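Local structure of single-stranded-DNA-specific exonuclease RecJ (Thermus thermophilus, 2ZXO) at residues 329-334 and 413-418; 435-440 and 485-490; 492-497 and 524-529; 538-543 and 595-600. The protein degrades single-stranded DNA exonucleolytically in the 5' to 3' direction, using divalent metal ions such as magnesium or manganese. All blocks are in the same frame, centred on the assembly; numbering follows the deposited sequence.

Contact 1. Residues 329-334 and 413-418; sequences AKAIVL and RVEAYA
With chi1 of Val333 at -173°, CG1 lies opposite the backbone N and CG2 is swung to the N side; Val414, at chi1 -39°, holds its own CG2 between N and carbonyl carbon. These two rotations bring the CG2 methyls of Val333 and Val414 to 3.3 Å, tighter than a usual methyl-methyl distance, with the side chains meeting at a slant. One turn further along the helix, Ala418 takes over. The CB of Ala331 sits 3.9 Å from the CB of Ala418 and equally near the CA of Glu415, so this short side chain lies directly against the helix backbone. Where the strand gives way to the preceding loop, the CB of Lys330 is 4.2 Å from the CB of Ala418, but the rest of the lysine bends off at chi2 and its NZ forms a salt bridge with Asp423. Glu415 contributes its aliphatic part, its CG standing 4.4 Å from the CB of Ala331, while its carboxylate pairs with Lys411 on the same helix. The charged ends are thus led to the margin and the middle is left to methyl groups. Val333 also touches Phe407 and Phe410 of the helix, and Phe360 of the neighbouring strand packs on both Val333 and Val414. Ala331 and Val333 face the helix, whereas Ile332 between them turns to the other side, the alternation of an extended chain. This is helix-on-sheet packing of an alpha/beta fold: in the DHHA1 domain, helix 407-419 lies against strand 332-335 at the border of a mixed sheet.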
loop_
_atom_site.group_PDB
_atom_site.type_symbol
_atom_site.label_atom_id
_atom_site.label_comp_id
_atom_site.label_asym_id
_atom_site.label_seq_id
_atom_site.Cartn_x
_atom_site.Cartn_y
_atom_site.Cartn_z
ATOM N N ALA A 329 11.415 22.644 -7.491
ATOM C CA ALA A 329 11.680 22.584 -8.918
ATOM C C ALA A 329 10.776 21.829 -9.877
ATOM O O ALA A 329 11.266 21.376 -10.902
ATOM C CB ALA A 329 13.116 22.109 -9.128
ATOM N N LYS A 330 9.489 21.686 -9.589
ATOM C CA LYS A 330 8.572 20.996 -10.517
ATOM C C LYS A 330 9.030 19.662 -11.088
ATOM O O LYS A 330 8.208 18.808 -11.395
ATOM C CB LYS A 330 8.194 21.919 -11.689
ATOM C CG LYS A 330 6.962 22.773 -11.442
ATOM C CD LYS A 330 7.116 23.598 -10.171
ATOM C CE LYS A 330 5.832 24.347 -9.776
ATOM N NZ LYS A 330 5.969 25.062 -8.461
ATOM N N ALA A 331 10.333 19.504 -11.267
ATOM C CA ALA A 331 10.931 18.281 -11.788
ATOM C C ALA A 331 12.375 18.271 -11.340
ATOM O O ALA A 331 12.999 19.317 -11.228
ATOM C CB ALA A 331 10.853 18.236 -13.282
ATOM N N ILE A 332 12.889 17.086 -11.045
ATOM C CA ILE A 332 14.253 16.934 -10.588
ATOM C C ILE A 332 14.950 16.053 -11.586
ATOM O O ILE A 332 14.668 14.861 -11.691
ATOM C CB ILE A 332 14.269 16.346 -9.182
ATOM C CG1 ILE A 332 13.750 17.432 -8.235
ATOM C CG2 ILE A 332 15.649 15.856 -8.799
ATOM C CD1 ILE A 332 13.816 17.090 -6.805
ATOM N N VAL A 333 15.841 16.680 -12.343
ATOM C CA VAL A 333 16.566 16.013 -13.396
ATOM C C VAL A 333 18.044 16.126 -13.169
ATOM O O VAL A 333 18.628 17.168 -13.412
ATOM C CB VAL A 333 16.215 16.636 -14.731
ATOM C CG1 VAL A 333 16.843 15.830 -15.852
ATOM C CG2 VAL A 333 14.711 16.688 -14.886
ATOM N N LEU A 334 18.641 15.031 -12.721
ATOM C CA LEU A 334 20.056 14.970 -12.398
ATOM C C LEU A 334 20.846 13.979 -13.256
ATOM O O LEU A 334 20.333 12.946 -13.690
ATOM C CB LEU A 334 20.213 14.592 -10.929
ATOM C CG LEU A 334 19.413 15.417 -9.921
ATOM C CD1 LEU A 334 19.521 14.765 -8.565
ATOM C CD2 LEU A 334 19.943 16.869 -9.877
ATOM N N ARG A 413 13.075 20.136 -21.361
ATOM C CA ARG A 413 11.852 19.554 -21.893
ATOM C C ARG A 413 10.986 19.055 -20.741
ATOM O O ARG A 413 9.881 19.572 -20.514
ATOM C CB ARG A 413 12.182 18.390 -22.846
ATOM C CG ARG A 413 11.060 18.014 -23.801
ATOM C CD ARG A 413 10.821 19.123 -24.834
ATOM N NE ARG A 413 12.004 19.314 -25.668
ATOM C CZ ARG A 413 12.317 18.540 -26.699
ATOM N NH1 ARG A 413 11.521 17.526 -27.042
ATOM N NH2 ARG A 413 13.456 18.753 -27.362
ATOM N N VAL A 414 11.503 18.070 -19.999
ATOM C CA VAL A 414 10.739 17.494 -18.895
ATOM C C VAL A 414 10.427 18.511 -17.797
ATOM O O VAL A 414 9.376 18.427 -17.190
ATOM C CB VAL A 414 11.424 16.214 -18.303
ATOM C CG1 VAL A 414 12.024 15.389 -19.411
ATOM C CG2 VAL A 414 12.448 16.571 -17.283
ATOM N N GLU A 415 11.301 19.483 -17.545
ATOM C CA GLU A 415 10.965 20.477 -16.524
ATOM C C GLU A 415 9.762 21.297 -17.003
ATOM O O GLU A 415 8.891 21.665 -16.227
ATOM C CB GLU A 415 12.107 21.455 -16.269
ATOM C CG GLU A 415 13.367 20.891 -15.676
ATOM C CD GLU A 415 14.362 21.999 -15.346
ATOM O OE1 GLU A 415 14.423 22.984 -16.115
ATOM O OE2 GLU A 415 15.083 21.887 -14.327
ATOM N N ALA A 416 9.734 21.592 -18.293
ATOM C CA ALA A 416 8.651 22.377 -18.854
ATOM C C ALA A 416 7.396 21.546 -18.802
ATOM O O ALA A 416 6.307 22.069 -18.543
ATOM C CB ALA A 416 8.960 22.765 -20.306
ATOM N N TYR A 417 7.542 20.253 -19.053
ATOM C CA TYR A 417 6.380 19.374 -19.037
ATOM C C TYR A 417 5.710 19.311 -17.661
ATOM O O TYR A 417 4.483 19.330 -17.558
ATOM C CB TYR A 417 6.767 17.966 -19.462
ATOM C CG TYR A 417 5.610 17.015 -19.402
ATOM C CD1 TYR A 417 4.616 17.030 -20.380
ATOM C CD2 TYR A 417 5.475 16.129 -18.335
ATOM C CE1 TYR A 417 3.512 16.183 -20.294
ATOM C CE2 TYR A 417 4.374 15.281 -18.235
ATOM C CZ TYR A 417 3.394 15.310 -19.212
ATOM O OH TYR A 417 2.291 14.481 -19.086
ATOM N N ALA A 418 6.520 19.249 -16.610
ATOM C CA ALA A 418 6.004 19.156 -15.246
ATOM C C ALA A 418 5.335 20.454 -14.810
ATOM O O ALA A 418 4.405 20.436 -14.000
ATOM C CB ALA A 418 7.142 18.790 -14.270
#

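Contact 2. Residues 435-440 and 485-490; sequences PEPGLL and KGVRVL
A small, largely apolar contact in the OB domain joins the turn that leads into helix 440-447 to the start of strand 487-492, with Pro437 and Leu440 meeting Val487. On the strand side the chain has just come round the tight hairpin between strands 479-484 and 487-492; the positive phi values of Lys485 and Gly486 fit a type I' turn. Pro437 reaches this corner with the CG of its ring. That atom stands 3.9 Å from the O of Gly486, with the O of Lys485 scarcely farther. It also lies 4.2 Å from CG1 of Val487, so one ring carbon touches both the turn and the first strand residue. Val487 has an unusual chi1 of 2°, which places CG1 almost eclipsed with its backbone N and puts it near the proline. Leu440, at the first turn of the helix, comes in separately: its CD1 lies 4.4 Å from the CB of Val487. Behind these residues Leu434 touches both Leu440 and Val487, and Tyr520 and Val522 of strand 517-528 extend the apolar surroundings. The loop side is itself braced by a backbone bond from the N of Leu440 to the O of Pro437, 3.2 Å long. Around Val487 the contact should rest mainly on dispersion and the exclusion of water, while the proline ring only brushes two carbonyl oxygens at the more exposed rim; little directional preference is expected.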
loop_
_atom_site.group_PDB
_atom_site.type_symbol
_atom_site.label_atom_id
_atom_site.label_comp_id
_atom_site.label_asym_id
_atom_site.label_seq_id
_atom_site.Cartn_x
_atom_site.Cartn_y
_atom_site.Cartn_z
ATOM N N PRO A 435 -8.658 5.105 19.865
ATOM C CA PRO A 435 -9.512 4.814 21.027
ATOM C C PRO A 435 -8.746 5.021 22.338
ATOM O O PRO A 435 -7.530 5.211 22.334
ATOM C CB PRO A 435 -9.884 3.341 20.836
ATOM C CG PRO A 435 -9.703 3.104 19.348
ATOM C CD PRO A 435 -8.450 3.897 19.043
ATOM N N GLU A 436 -9.469 4.968 23.458
ATOM C CA GLU A 436 -8.868 5.124 24.782
ATOM C C GLU A 436 -7.910 3.953 24.953
ATOM O O GLU A 436 -8.195 2.860 24.481
ATOM C CB GLU A 436 -9.962 5.106 25.856
ATOM C CG GLU A 436 -11.000 6.220 25.695
ATOM C CD GLU A 436 -10.458 7.590 26.070
ATOM O OE1 GLU A 436 -10.844 8.592 25.426
ATOM O OE2 GLU A 436 -9.643 7.675 27.022
ATOM N N PRO A 437 -6.785 4.161 25.662
ATOM C CA PRO A 437 -5.733 3.162 25.926
ATOM C C PRO A 437 -6.245 1.803 26.379
ATOM O O PRO A 437 -5.648 0.759 26.065
ATOM C CB PRO A 437 -4.885 3.804 27.015
ATOM C CG PRO A 437 -5.187 5.281 26.898
ATOM C CD PRO A 437 -6.659 5.297 26.591
ATOM N N GLY A 438 -7.347 1.818 27.123
ATOM C CA GLY A 438 -7.897 0.581 27.615
ATOM C C GLY A 438 -8.391 -0.326 26.519
ATOM O O GLY A 438 -8.394 -1.546 26.682
ATOM N N LEU A 439 -8.816 0.253 25.402
ATOM C CA LEU A 439 -9.341 -0.532 24.289
ATOM C C LEU A 439 -8.299 -0.887 23.237
ATOM O O LEU A 439 -8.597 -1.614 22.292
ATOM C CB LEU A 439 -10.479 0.233 23.600
ATOM C CG LEU A 439 -11.863 0.329 24.263
ATOM C CD1 LEU A 439 -12.427 -1.078 24.444
ATOM C CD2 LEU A 439 -11.764 1.072 25.597
ATOM N N LEU A 440 -7.083 -0.388 23.390
ATOM C CA LEU A 440 -6.069 -0.641 22.366
ATOM C C LEU A 440 -5.776 -2.093 22.025
ATOM O O LEU A 440 -5.636 -2.436 20.846
ATOM C CB LEU A 440 -4.761 0.077 22.703
ATOM C CG LEU A 440 -4.820 1.607 22.621
ATOM C CD1 LEU A 440 -3.411 2.135 22.846
ATOM C CD2 LEU A 440 -5.359 2.088 21.260
ATOM N N LYS A 485 -2.403 11.867 25.721
ATOM C CA LYS A 485 -3.595 11.405 26.401
ATOM C C LYS A 485 -3.511 9.961 26.874
ATOM O O LYS A 485 -4.427 9.167 26.659
ATOM C CB LYS A 485 -4.792 11.622 25.483
ATOM C CG LYS A 485 -5.041 13.087 25.223
ATOM C CD LYS A 485 -6.281 13.317 24.389
ATOM C CE LYS A 485 -6.896 14.668 24.706
ATOM N NZ LYS A 485 -5.910 15.776 24.584
ATOM N N GLY A 486 -2.388 9.625 27.499
ATOM C CA GLY A 486 -2.223 8.288 28.035
ATOM C C GLY A 486 -1.614 7.213 27.158
ATOM O O GLY A 486 -1.402 6.099 27.647
ATOM N N VAL A 487 -1.342 7.495 25.884
ATOM C CA VAL A 487 -0.743 6.469 25.031
ATOM C C VAL A 487 0.636 6.909 24.559
ATOM O O VAL A 487 0.814 8.054 24.140
ATOM C CB VAL A 487 -1.673 6.102 23.809
ATOM C CG1 VAL A 487 -2.922 6.958 23.815
ATOM C CG2 VAL A 487 -0.919 6.205 22.510
ATOM N N ARG A 488 1.622 6.017 24.638
ATOM C CA ARG A 488 2.962 6.400 24.223
ATOM C C ARG A 488 3.139 6.366 22.711
ATOM O O ARG A 488 2.773 5.413 22.050
ATOM C CB ARG A 488 4.019 5.508 24.889
ATOM C CG ARG A 488 5.447 6.079 24.787
ATOM C CD ARG A 488 6.420 5.391 25.745
ATOM N NE ARG A 488 7.064 4.243 25.133
ATOM C CZ ARG A 488 8.338 4.229 24.766
ATOM N NH1 ARG A 488 9.096 5.299 24.968
ATOM N NH2 ARG A 488 8.845 3.163 24.161
ATOM N N VAL A 489 3.731 7.417 22.173
ATOM C CA VAL A 489 3.958 7.519 20.745
ATOM C C VAL A 489 5.466 7.683 20.474
ATOM O O VAL A 489 6.158 8.402 21.193
ATOM C CB VAL A 489 3.103 8.712 20.187
ATOM C CG1 VAL A 489 2.975 9.763 21.242
ATOM C CG2 VAL A 489 3.713 9.294 18.934
ATOM N N LEU A 490 5.978 6.991 19.460
ATOM C CA LEU A 490 7.397 7.073 19.118
ATOM C C LEU A 490 7.504 7.768 17.783
ATOM O O LEU A 490 6.661 7.567 16.918
ATOM C CB LEU A 490 8.014 5.677 19.053
ATOM C CG LEU A 490 8.311 5.110 20.451
ATOM C CD1 LEU A 490 7.530 3.818 20.692
ATOM C CD2 LEU A 490 9.807 4.868 20.585
#

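Contact 3. Residues 492-497 and 524-529; sequences WKQGDL and AVDLRK
Gln494 reaches out from its loop toward strand 517-528 and meets Asp526 with the two side chains crossing at about a right angle, yet with amide and carboxylate planes only 8° apart. NE2 of Gln494 comes to 3.0 Å from OD1 of Asp526. Asp526 has its CB directed away from the loop, and chi1 of -163°, which sets CG opposite the backbone N, carries the carboxylate round to where the amide finds it. Its other oxygen, OD2, is hydrogen-bonded to NE1 of Trp7, so the carboxylate lies between the loop and the N-terminal part of the chain. Val525 and Asp526 both face Ala506 and form a classic beta bulge, where strand 517-528 of the OB domain turns a corner. Past the bulge, Leu527 points the other way from Asp526, toward the loop, and its CD2 branch lies 4.4 Å from CD of Lys493. Leu499 packs on both residues. Lys493 folds back over its own loop, chi2 of 61° bending the chain, and its NZ makes a weak hydrogen bond of 3.3 Å to the O of Gln494.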
loop_
_atom_site.group_PDB
_atom_site.type_symbol
_atom_site.label_atom_id
_atom_site.label_comp_id
_atom_site.label_asym_id
_atom_site.label_seq_id
_atom_site.Cartn_x
_atom_site.Cartn_y
_atom_site.Cartn_z
ATOM N N TRP A 492 10.113 10.356 14.795
ATOM C CA TRP A 492 11.302 11.036 14.342
ATOM C C TRP A 492 10.932 12.482 14.068
ATOM O O TRP A 492 10.559 12.818 12.955
ATOM C CB TRP A 492 11.819 10.356 13.085
ATOM C CG TRP A 492 12.254 8.982 13.409
ATOM C CD1 TRP A 492 11.453 7.903 13.683
ATOM C CD2 TRP A 492 13.603 8.542 13.616
ATOM N NE1 TRP A 492 12.225 6.819 14.050
ATOM C CE2 TRP A 492 13.547 7.186 14.014
ATOM C CE3 TRP A 492 14.856 9.166 13.505
ATOM C CZ2 TRP A 492 14.696 6.446 14.298
ATOM C CZ3 TRP A 492 15.987 8.431 13.785
ATOM C CH2 TRP A 492 15.899 7.081 14.179
ATOM N N LYS A 493 11.018 13.333 15.088
ATOM C CA LYS A 493 10.659 14.734 14.913
ATOM C C LYS A 493 11.260 15.251 13.637
ATOM O O LYS A 493 12.470 15.324 13.475
ATOM C CB LYS A 493 11.124 15.600 16.088
ATOM C CG LYS A 493 10.675 17.064 15.996
ATOM C CD LYS A 493 9.156 17.228 15.985
ATOM C CE LYS A 493 8.735 18.695 15.828
ATOM N NZ LYS A 493 9.014 19.307 14.473
ATOM N N GLN A 494 10.382 15.596 12.720
ATOM C CA GLN A 494 10.794 16.096 11.430
ATOM C C GLN A 494 11.318 17.539 11.554
ATOM O O GLN A 494 10.547 18.504 11.634
ATOM C CB GLN A 494 9.603 15.971 10.452
ATOM C CG GLN A 494 8.280 15.496 11.164
ATOM C CD GLN A 494 7.419 14.495 10.345
ATOM O OE1 GLN A 494 7.180 13.357 10.782
ATOM N NE2 GLN A 494 6.952 14.924 9.166
ATOM N N GLY A 495 12.649 17.638 11.616
ATOM C CA GLY A 495 13.381 18.900 11.693
ATOM C C GLY A 495 12.985 20.012 12.644
ATOM O O GLY A 495 12.404 21.001 12.206
ATOM N N ASP A 496 13.313 19.879 13.927
ATOM C CA ASP A 496 12.983 20.904 14.918
ATOM C C ASP A 496 13.089 20.419 16.354
ATOM O O ASP A 496 13.515 21.165 17.231
ATOM C CB ASP A 496 11.564 21.442 14.717
ATOM C CG ASP A 496 11.540 22.821 14.061
ATOM O OD1 ASP A 496 12.233 23.743 14.561
ATOM O OD2 ASP A 496 10.812 22.978 13.050
ATOM N N LEU A 497 12.681 19.183 16.610
ATOM C CA LEU A 497 12.738 18.657 17.967
ATOM C C LEU A 497 11.888 19.593 18.822
ATOM O O LEU A 497 11.523 20.681 18.378
ATOM C CB LEU A 497 14.193 18.632 18.454
ATOM C CG LEU A 497 15.132 17.599 17.805
ATOM C CD1 LEU A 497 16.543 18.179 17.646
ATOM C CD2 LEU A 497 15.127 16.316 18.649
ATOM N N ALA A 524 4.437 6.972 15.208
ATOM C CA ALA A 524 4.062 8.111 14.375
ATOM C C ALA A 524 4.657 7.984 12.969
ATOM O O ALA A 524 5.834 7.685 12.843
ATOM C CB ALA A 524 4.558 9.380 15.018
ATOM N N VAL A 525 3.857 8.176 11.919
ATOM C CA VAL A 525 4.402 8.137 10.559
ATOM C C VAL A 525 4.492 9.595 10.133
ATOM O O VAL A 525 5.261 9.953 9.231
ATOM C CB VAL A 525 3.529 7.351 9.525
ATOM C CG1 VAL A 525 3.145 6.028 10.087
ATOM C CG2 VAL A 525 2.323 8.146 9.123
ATOM N N ASP A 526 3.673 10.427 10.770
ATOM C CA ASP A 526 3.708 11.862 10.515
ATOM C C ASP A 526 3.297 12.603 11.775
ATOM O O ASP A 526 2.553 12.071 12.599
ATOM C CB ASP A 526 2.833 12.289 9.347
ATOM C CG ASP A 526 3.206 13.671 8.857
ATOM O OD1 ASP A 526 4.036 14.306 9.529
ATOM O OD2 ASP A 526 2.697 14.135 7.818
ATOM N N LEU A 527 3.787 13.831 11.919
ATOM C CA LEU A 527 3.542 14.621 13.112
ATOM C C LEU A 527 3.591 16.116 12.772
ATOM O O LEU A 527 4.396 16.542 11.934
ATOM C CB LEU A 527 4.613 14.237 14.112
ATOM C CG LEU A 527 4.674 14.786 15.512
ATOM C CD1 LEU A 527 5.818 14.079 16.185
ATOM C CD2 LEU A 527 4.896 16.289 15.516
ATOM N N ARG A 528 2.750 16.912 13.443
ATOM C CA ARG A 528 2.662 18.334 13.131
ATOM C C ARG A 528 1.785 19.149 14.069
ATOM O O ARG A 528 0.988 18.605 14.847
ATOM C CB ARG A 528 2.053 18.492 11.742
ATOM C CG ARG A 528 0.523 18.275 11.771
ATOM C CD ARG A 528 -0.092 18.127 10.398
ATOM N NE ARG A 528 -1.549 18.222 10.444
ATOM C CZ ARG A 528 -2.336 18.236 9.364
ATOM N NH1 ARG A 528 -1.802 18.156 8.154
ATOM N NH2 ARG A 528 -3.653 18.349 9.485
ATOM N N LYS A 529 1.923 20.469 13.939
ATOM C CA LYS A 529 1.127 21.444 14.684
ATOM C C LYS A 529 -0.244 21.298 14.048
ATOM O O LYS A 529 -0.356 21.133 12.839
ATOM C CB LYS A 529 1.671 22.866 14.458
ATOM C CG LYS A 529 0.760 24.031 14.920
ATOM C CD LYS A 529 1.517 25.366 14.902
ATOM C CE LYS A 529 0.753 26.504 15.601
ATOM N NZ LYS A 529 -0.295 27.154 14.746
#

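Contact 4. Residues 538-543 and 595-600; sequences APFAYP and PVLGRR
At the border of the parallel sheet in the C-terminal domain, Phe540 and Tyr542 of edge strand 541-543 and its approach pack against the loop that feeds the adjoining strand 601-603. The main side-chain interaction is a stack: the guanidinium of Arg600 lies flat on the Tyr542 ring, planes 10° apart, and CZ of Arg600 sits 3.8 Å from the ring centroid, almost on its normal. NE of Arg600 approaches CE1 of Tyr542 to 3.5 Å. The bend at chi2 (-75°) of Arg600 turns the chain so that it crosses the tyrosine at about a right angle. Nearer the loop's beginning, the O of Arg599 lies in the plane of the Phe540 ring at its edge, 3.6 Å from CD1, and CD1 of Leu597 is 4.2 Å from CZ of Phe540. At the backbone, the CA of Arg600 makes a CA-H...O contact of 3.4 Å with the O of Phe540. Backbone bonds of Phe540 and Tyr542 to Val601 then carry the pairing on into the sheet. A face-on cation-pi geometry uses the pi cloud and not the N-H groups, which point roughly parallel to the ring; the tyrosine would therefore favour the charged arginine while leaving its N-H directions uncommitted to this stack.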
loop_
_atom_site.group_PDB
_atom_site.type_symbol
_atom_site.label_atom_id
_atom_site.label_comp_id
_atom_site.label_asym_id
_atom_site.label_seq_id
_atom_site.Cartn_x
_atom_site.Cartn_y
_atom_site.Cartn_z
ATOM N N ALA A 538 -21.022 17.378 3.648
ATOM C CA ALA A 538 -21.383 18.772 3.396
ATOM C C ALA A 538 -21.981 19.331 4.703
ATOM O O ALA A 538 -23.029 18.884 5.161
ATOM C CB ALA A 538 -22.395 18.854 2.259
ATOM N N PRO A 539 -21.315 20.329 5.294
ATOM C CA PRO A 539 -21.683 21.000 6.547
ATOM C C PRO A 539 -23.108 21.501 6.651
ATOM O O PRO A 539 -23.697 21.951 5.679
ATOM C CB PRO A 539 -20.716 22.177 6.630
ATOM C CG PRO A 539 -19.642 21.874 5.645
ATOM C CD PRO A 539 -20.321 21.120 4.550
ATOM N N PHE A 540 -23.658 21.422 7.854
ATOM C CA PHE A 540 -24.999 21.944 8.131
ATOM C C PHE A 540 -25.002 22.362 9.610
ATOM O O PHE A 540 -25.801 23.197 10.021
ATOM C CB PHE A 540 -26.079 20.891 7.845
ATOM C CG PHE A 540 -26.269 19.894 8.938
ATOM C CD1 PHE A 540 -27.016 20.216 10.066
ATOM C CD2 PHE A 540 -25.697 18.616 8.845
ATOM C CE1 PHE A 540 -27.188 19.279 11.092
ATOM C CE2 PHE A 540 -25.866 17.668 9.869
ATOM C CZ PHE A 540 -26.607 17.996 10.990
ATOM N N ALA A 541 -24.076 21.796 10.388
ATOM C CA ALA A 541 -23.968 22.085 11.808
ATOM C C ALA A 541 -22.609 22.723 12.082
ATOM O O ALA A 541 -21.590 22.113 11.853
ATOM C CB ALA A 541 -24.116 20.781 12.603
ATOM N N TYR A 542 -22.581 23.940 12.590
ATOM C CA TYR A 542 -21.304 24.581 12.818
ATOM C C TYR A 542 -20.993 24.805 14.284
ATOM O O TYR A 542 -21.636 25.624 14.954
ATOM C CB TYR A 542 -21.251 25.905 12.077
ATOM C CG TYR A 542 -21.387 25.759 10.588
ATOM C CD1 TYR A 542 -22.567 25.265 10.009
ATOM C CD2 TYR A 542 -20.333 26.108 9.744
ATOM C CE1 TYR A 542 -22.680 25.128 8.644
ATOM C CE2 TYR A 542 -20.442 25.973 8.368
ATOM C CZ TYR A 542 -21.608 25.485 7.837
ATOM O OH TYR A 542 -21.684 25.339 6.486
ATOM N N PRO A 543 -20.003 24.055 14.803
ATOM C CA PRO A 543 -19.555 24.124 16.185
ATOM C C PRO A 543 -19.302 25.540 16.604
ATOM O O PRO A 543 -18.535 26.258 15.963
ATOM C CB PRO A 543 -18.277 23.298 16.167
ATOM C CG PRO A 543 -18.634 22.218 15.257
ATOM C CD PRO A 543 -19.328 22.935 14.118
ATOM N N PRO A 595 -33.078 13.549 13.970
ATOM C CA PRO A 595 -32.510 14.423 12.938
ATOM C C PRO A 595 -33.345 15.647 12.577
ATOM O O PRO A 595 -34.579 15.648 12.654
ATOM C CB PRO A 595 -32.289 13.483 11.735
ATOM C CG PRO A 595 -33.207 12.331 11.999
ATOM C CD PRO A 595 -33.156 12.155 13.504
ATOM N N VAL A 596 -32.640 16.709 12.209
ATOM C CA VAL A 596 -33.263 17.951 11.806
ATOM C C VAL A 596 -32.354 18.459 10.706
ATOM O O VAL A 596 -31.401 19.169 10.980
ATOM C CB VAL A 596 -33.286 18.942 12.969
ATOM C CG1 VAL A 596 -33.935 20.237 12.535
ATOM C CG2 VAL A 596 -34.029 18.342 14.139
ATOM N N LEU A 597 -32.627 18.054 9.468
ATOM C CA LEU A 597 -31.808 18.462 8.336
ATOM C C LEU A 597 -32.478 19.612 7.602
ATOM O O LEU A 597 -33.608 19.968 7.914
ATOM C CB LEU A 597 -31.573 17.281 7.375
ATOM C CG LEU A 597 -30.927 15.944 7.827
ATOM C CD1 LEU A 597 -29.816 16.210 8.854
ATOM C CD2 LEU A 597 -31.980 15.022 8.429
ATOM N N GLY A 598 -31.796 20.183 6.614
ATOM C CA GLY A 598 -32.366 21.318 5.899
ATOM C C GLY A 598 -32.270 22.501 6.858
ATOM O O GLY A 598 -32.967 23.514 6.758
ATOM N N ARG A 599 -31.342 22.339 7.791
ATOM C CA ARG A 599 -31.091 23.299 8.844
ATOM C C ARG A 599 -29.641 23.787 8.977
ATOM O O ARG A 599 -28.910 23.204 9.763
ATOM C CB ARG A 599 -31.513 22.651 10.172
ATOM C CG ARG A 599 -33.013 22.613 10.404
ATOM C CD ARG A 599 -33.416 23.767 11.293
ATOM N NE ARG A 599 -33.083 25.046 10.676
ATOM C CZ ARG A 599 -32.999 26.196 11.337
ATOM N NH1 ARG A 599 -33.228 26.228 12.643
ATOM N NH2 ARG A 599 -32.666 27.308 10.688
ATOM N N ARG A 600 -29.212 24.818 8.241
ATOM C CA ARG A 600 -27.834 25.323 8.406
ATOM C C ARG A 600 -27.843 26.030 9.780
ATOM O O ARG A 600 -28.313 27.155 9.913
ATOM C CB ARG A 600 -27.463 26.303 7.278
ATOM C CG ARG A 600 -25.960 26.695 7.151
ATOM C CD ARG A 600 -25.514 27.687 8.241
ATOM N NE ARG A 600 -24.172 28.283 8.044
ATOM C CZ ARG A 600 -23.465 28.865 9.020
ATOM N NH1 ARG A 600 -22.258 29.380 8.780
ATOM N NH2 ARG A 600 -23.969 28.923 10.251
#

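The four contacts follow one another along the chain, each closing before the next opens. Contact 1 lies in the DHHA1 domain, contacts 2 and 3 in the OB domain, and contact 4 in the C-terminal domain. Contacts 2 and 3, with centres about 18 Å apart, touch through neighbouring strands 487-492 and 517-528 of one mixed sheet: Leu490 O and Ala524 N are 2.9 Å apart, a probable hydrogen bond. Contact 1 stands about 29 Å from contact 3 between centres, and contact 4 about 32 Å from contact 2; neither touches the others. The contacts thus belong to three separate domains of the elongated monomer, all away from the metal-binding residues of the DHH domain.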